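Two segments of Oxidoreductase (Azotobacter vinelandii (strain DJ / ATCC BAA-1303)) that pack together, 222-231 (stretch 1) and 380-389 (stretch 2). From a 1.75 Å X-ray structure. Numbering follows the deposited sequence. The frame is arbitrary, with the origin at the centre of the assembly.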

# COMPACT_ATOMS: atom_id res chain seq x y z
N ARG A 222 -28.33 9.28 15.03
CA ARG A 222 -28.76 8.84 16.37
C ARG A 222 -28.82 7.32 16.39
O ARG A 222 -29.50 6.75 15.52
N ILE A 223 -28.16 6.71 17.36
CA ILE A 223 -28.23 5.24 17.57
C ILE A 223 -29.62 4.92 18.15
O ILE A 223 -29.99 5.53 19.19
N LYS A 224 -30.36 4.03 17.49
CA LYS A 224 -31.68 3.55 17.96
C LYS A 224 -31.49 2.35 18.90
O LYS A 224 -32.10 2.32 19.99
N ARG A 225 -30.68 1.37 18.48
CA ARG A 225 -30.44 0.12 19.26
C ARG A 225 -29.00 -0.33 19.04
O ARG A 225 -28.45 0.00 17.99
N LEU A 226 -28.44 -1.09 19.98
CA LEU A 226 -27.16 -1.77 19.73
C LEU A 226 -27.13 -3.11 20.44
O LEU A 226 -27.93 -3.36 21.37
N MET A 227 -26.24 -3.97 19.98
CA MET A 227 -25.86 -5.19 20.71
C MET A 227 -24.34 -5.22 20.80
O MET A 227 -23.65 -4.66 19.90
N CYS A 228 -23.83 -5.82 21.86
CA CYS A 228 -22.37 -5.95 22.07
C CYS A 228 -22.06 -7.34 22.61
O CYS A 228 -22.63 -7.76 23.63
N SER A 229 -21.16 -8.02 21.91
CA SER A 229 -20.55 -9.29 22.34
C SER A 229 -19.08 -9.02 22.68
O SER A 229 -18.36 -8.49 21.81
N ARG A 230 -18.67 -9.29 23.92
CA ARG A 230 -17.30 -8.97 24.39
C ARG A 230 -16.65 -10.21 25.00
O ARG A 230 -17.36 -11.08 25.55
N GLN A 231 -15.33 -10.27 24.88
CA GLN A 231 -14.51 -11.43 25.31
C GLN A 231 -13.33 -10.94 26.14
O GLN A 231 -12.82 -9.82 25.90
N ALA A 380 -23.74 -6.84 26.56
CA ALA A 380 -22.73 -7.92 26.67
C ALA A 380 -23.06 -8.80 27.87
O ALA A 380 -23.00 -10.03 27.74
N ASP A 381 -23.40 -8.17 29.00
CA ASP A 381 -23.71 -8.86 30.28
C ASP A 381 -24.98 -9.70 30.12
O ASP A 381 -25.10 -10.72 30.84
N ARG A 382 -25.88 -9.32 29.21
CA ARG A 382 -27.14 -10.06 28.91
C ARG A 382 -26.93 -11.02 27.73
O ARG A 382 -27.94 -11.46 27.16
N GLY A 383 -25.68 -11.33 27.38
CA GLY A 383 -25.31 -12.34 26.36
C GLY A 383 -25.40 -11.80 24.94
O GLY A 383 -25.70 -12.60 24.03
N GLY A 384 -25.17 -10.49 24.74
CA GLY A 384 -25.06 -9.86 23.41
C GLY A 384 -26.39 -9.70 22.71
O GLY A 384 -26.47 -10.00 21.51
N VAL A 385 -27.42 -9.22 23.41
CA VAL A 385 -28.80 -9.04 22.88
C VAL A 385 -29.00 -7.56 22.53
O VAL A 385 -28.27 -6.70 23.10
N TRP A 386 -29.93 -7.28 21.63
CA TRP A 386 -30.30 -5.89 21.26
C TRP A 386 -30.85 -5.17 22.49
O TRP A 386 -31.70 -5.74 23.19
N VAL A 387 -30.34 -3.97 22.76
CA VAL A 387 -30.85 -3.07 23.82
C VAL A 387 -31.21 -1.73 23.18
O VAL A 387 -30.53 -1.31 22.20
N ASP A 388 -32.26 -1.10 23.69
CA ASP A 388 -32.62 0.29 23.31
C ASP A 388 -31.50 1.22 23.79
O ASP A 388 -30.99 1.01 24.90
N TYR A 389 -31.14 2.19 22.97
CA TYR A 389 -29.99 3.08 23.27
C TYR A 389 -30.46 4.26 24.14
O TYR A 389 -29.69 4.46 25.10

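The contact is a short antiparallel strand pairing, flanked on one side by a tryptophan sandwiched between an arginine and a methionine and closed at its far end by a salt bridge to the end of a helix; together the two stretches bury 860 Å².

The register is set by three backbone hydrogen bonds. Leu-226 and Val-387 form the hydrogen-bonded pair, with Leu-226 N to Val-387 O at 3.1 Å and Val-387 N to Leu-226 O at 2.8 Å, and Tyr-389 N reaches Lys-224 O at 3.1 Å. Arg-225 and Asp-388 make the adjacent non-hydrogen-bonded pair, their CA atoms 4.6 Å apart.

Sheet geometry then sorts the side chains. Arg-225 and Asp-388 share one face, Leu-226 and Val-387 the other. Leu-226, with chi1 and chi2 both p, brings CD1 to 4.1 Å from CG2 of Val-387 (chi1 m) and CD2 to 3.6 Å from CD1 of Tyr-389. The CA-to-CB bond of Tyr-389 (chi1 t) points toward stretch 1, where Ile-223 (m, t) lies over one face of the Tyr-389 ring: Ile-223 CB is 4.0 Å from the ring centroid and 20° off the normal, a CH-pi arrangement.

Trp-386 (chi1 m, chi2 99°) is covered on both faces. The Arg-225 guanidinium lies flat on one face of Trp-386, with centres 4.1 Å apart and planes at 11°; the arginine's chi1 to chi3 are m, t, m. Its CZ stands 30° off the normal of the five-membered ring, so the cation-pi contact is off-centre. On the opposite face, Met-227 (p, t, m) places CG 3.7 Å from the centroid of the Trp-386 six-membered ring and only 4° off its normal, while its SD approaches the five-membered ring obliquely.

Farther along, the backbone comes close where side chains are small. Cys-228 O receives CA-H...O contacts from Ala-380 CA at 3.0 Å and Gly-384 CA at 3.2 Å. Gly-384 has positive phi, which itself favours glycine, and an ideal CB there would lie 3.5 Å from Cys-228 O.

Arg-230 starts sideways, but its extended chain (p, t, t) carries its end nearer to the helix. Arg-230 CD packs 3.7 Å from Ala-380 CB, and Arg-230 NH2 donates to Asp-381 OD1 at 3.0 Å with an angle of 146°, forming the salt bridge. Water 1 reinforces it, accepting from Arg-230 NE and donating to Asp-381 OD1, both at 2.8 Å. Water 2 accepts from Arg-230 N at 2.9 Å and donates a weak bond to Ala-380 O at 3.3 Å.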

# COMPACT_ATOMS: atom_id res chain seq x y z
CB ARG A 222 -30.13 9.43 16.72
CG ARG A 222 -30.16 10.94 16.77
CD ARG A 222 -29.32 11.52 17.89
NE ARG A 222 -29.43 12.98 17.87
CZ ARG A 222 -28.58 13.81 17.27
NH1 ARG A 222 -27.51 13.35 16.63
NH2 ARG A 222 -28.81 15.11 17.30
CB ILE A 223 -27.09 4.75 18.48
CG1 ILE A 223 -25.72 5.17 17.94
CG2 ILE A 223 -27.18 3.25 18.68
CD1 ILE A 223 -24.62 5.13 18.97
CB LYS A 224 -32.55 3.17 16.76
CG LYS A 224 -33.98 2.79 17.12
CD LYS A 224 -34.67 1.92 16.11
CE LYS A 224 -34.63 2.50 14.71
NZ LYS A 224 -34.65 1.43 13.68
CB ARG A 225 -31.33 -1.03 18.80
CG ARG A 225 -32.83 -0.75 18.82
CD ARG A 225 -33.61 -2.05 18.80
NE ARG A 225 -33.27 -2.87 17.63
CZ ARG A 225 -33.51 -4.18 17.52
NH1 ARG A 225 -34.06 -4.85 18.52
NH2 ARG A 225 -33.17 -4.81 16.41
CB LEU A 226 -25.97 -0.87 20.11
CG LEU A 226 -25.74 -0.52 21.58
CD1 LEU A 226 -25.19 -1.68 22.38
CD2 LEU A 226 -24.76 0.65 21.67
CB MET A 227 -26.38 -6.45 20.02
CG MET A 227 -26.13 -6.47 18.55
SD MET A 227 -26.13 -8.16 17.94
CE MET A 227 -24.77 -8.83 18.90
CB CYS A 228 -21.85 -4.86 23.00
SG CYS A 228 -20.08 -5.02 23.33
CB SER A 229 -20.72 -10.32 21.26
OG SER A 229 -19.76 -11.34 21.40
CB ARG A 230 -17.33 -7.78 25.35
CG ARG A 230 -17.76 -8.10 26.78
CD ARG A 230 -17.82 -6.84 27.63
NE ARG A 230 -18.40 -7.07 28.95
CZ ARG A 230 -18.12 -6.37 30.05
NH1 ARG A 230 -17.22 -5.40 30.04
NH2 ARG A 230 -18.76 -6.66 31.18
CB GLN A 231 -14.03 -12.23 24.11
CG GLN A 231 -15.14 -12.65 23.16
CD GLN A 231 -15.56 -11.55 22.21
OE1 GLN A 231 -14.73 -10.81 21.69
NE2 GLN A 231 -16.86 -11.47 21.97
CB ALA A 380 -21.34 -7.34 26.79
CB ASP A 381 -23.81 -7.86 31.43
CG ASP A 381 -22.46 -7.37 31.94
OD1 ASP A 381 -21.43 -7.90 31.50
OD2 ASP A 381 -22.46 -6.45 32.78
CB ARG A 382 -28.27 -9.06 28.65
CG ARG A 382 -28.68 -8.27 29.88
CD ARG A 382 -29.67 -7.19 29.53
NE ARG A 382 -30.84 -7.76 28.87
CZ ARG A 382 -31.74 -7.08 28.17
NH1 ARG A 382 -31.63 -5.76 28.03
NH2 ARG A 382 -32.76 -7.71 27.62
CB VAL A 385 -29.84 -9.54 23.91
CG1 VAL A 385 -29.55 -10.98 24.29
CG2 VAL A 385 -29.89 -8.67 25.15
CB TRP A 386 -31.31 -5.86 20.12
CG TRP A 386 -30.74 -6.32 18.82
CD1 TRP A 386 -30.86 -7.55 18.25
CD2 TRP A 386 -29.91 -5.54 17.94
NE1 TRP A 386 -30.17 -7.59 17.07
CE2 TRP A 386 -29.58 -6.38 16.85
CE3 TRP A 386 -29.41 -4.24 17.96
CZ2 TRP A 386 -28.79 -5.94 15.78
CZ3 TRP A 386 -28.63 -3.80 16.91
CH2 TRP A 386 -28.33 -4.64 15.84
CB VAL A 387 -29.85 -2.91 24.98
CG1 VAL A 387 -29.45 -4.27 25.54
CG2 VAL A 387 -28.63 -2.09 24.59
CB ASP A 388 -33.98 0.69 23.89
CG ASP A 388 -35.12 -0.08 23.26
OD1 ASP A 388 -34.92 -0.63 22.15
OD2 ASP A 388 -36.20 -0.11 23.88
CB TYR A 389 -29.31 3.50 21.97
CG TYR A 389 -27.99 4.17 22.20
CD1 TYR A 389 -26.88 3.45 22.60
CD2 TYR A 389 -27.86 5.54 22.05
CE1 TYR A 389 -25.66 4.06 22.82
CE2 TYR A 389 -26.65 6.17 22.26
CZ TYR A 389 -25.54 5.43 22.65
OH TYR A 389 -24.33 6.02 22.86
O HOH W 1 -19.97 -9.30 29.62
O HOH W 2 -20.67 -10.77 25.50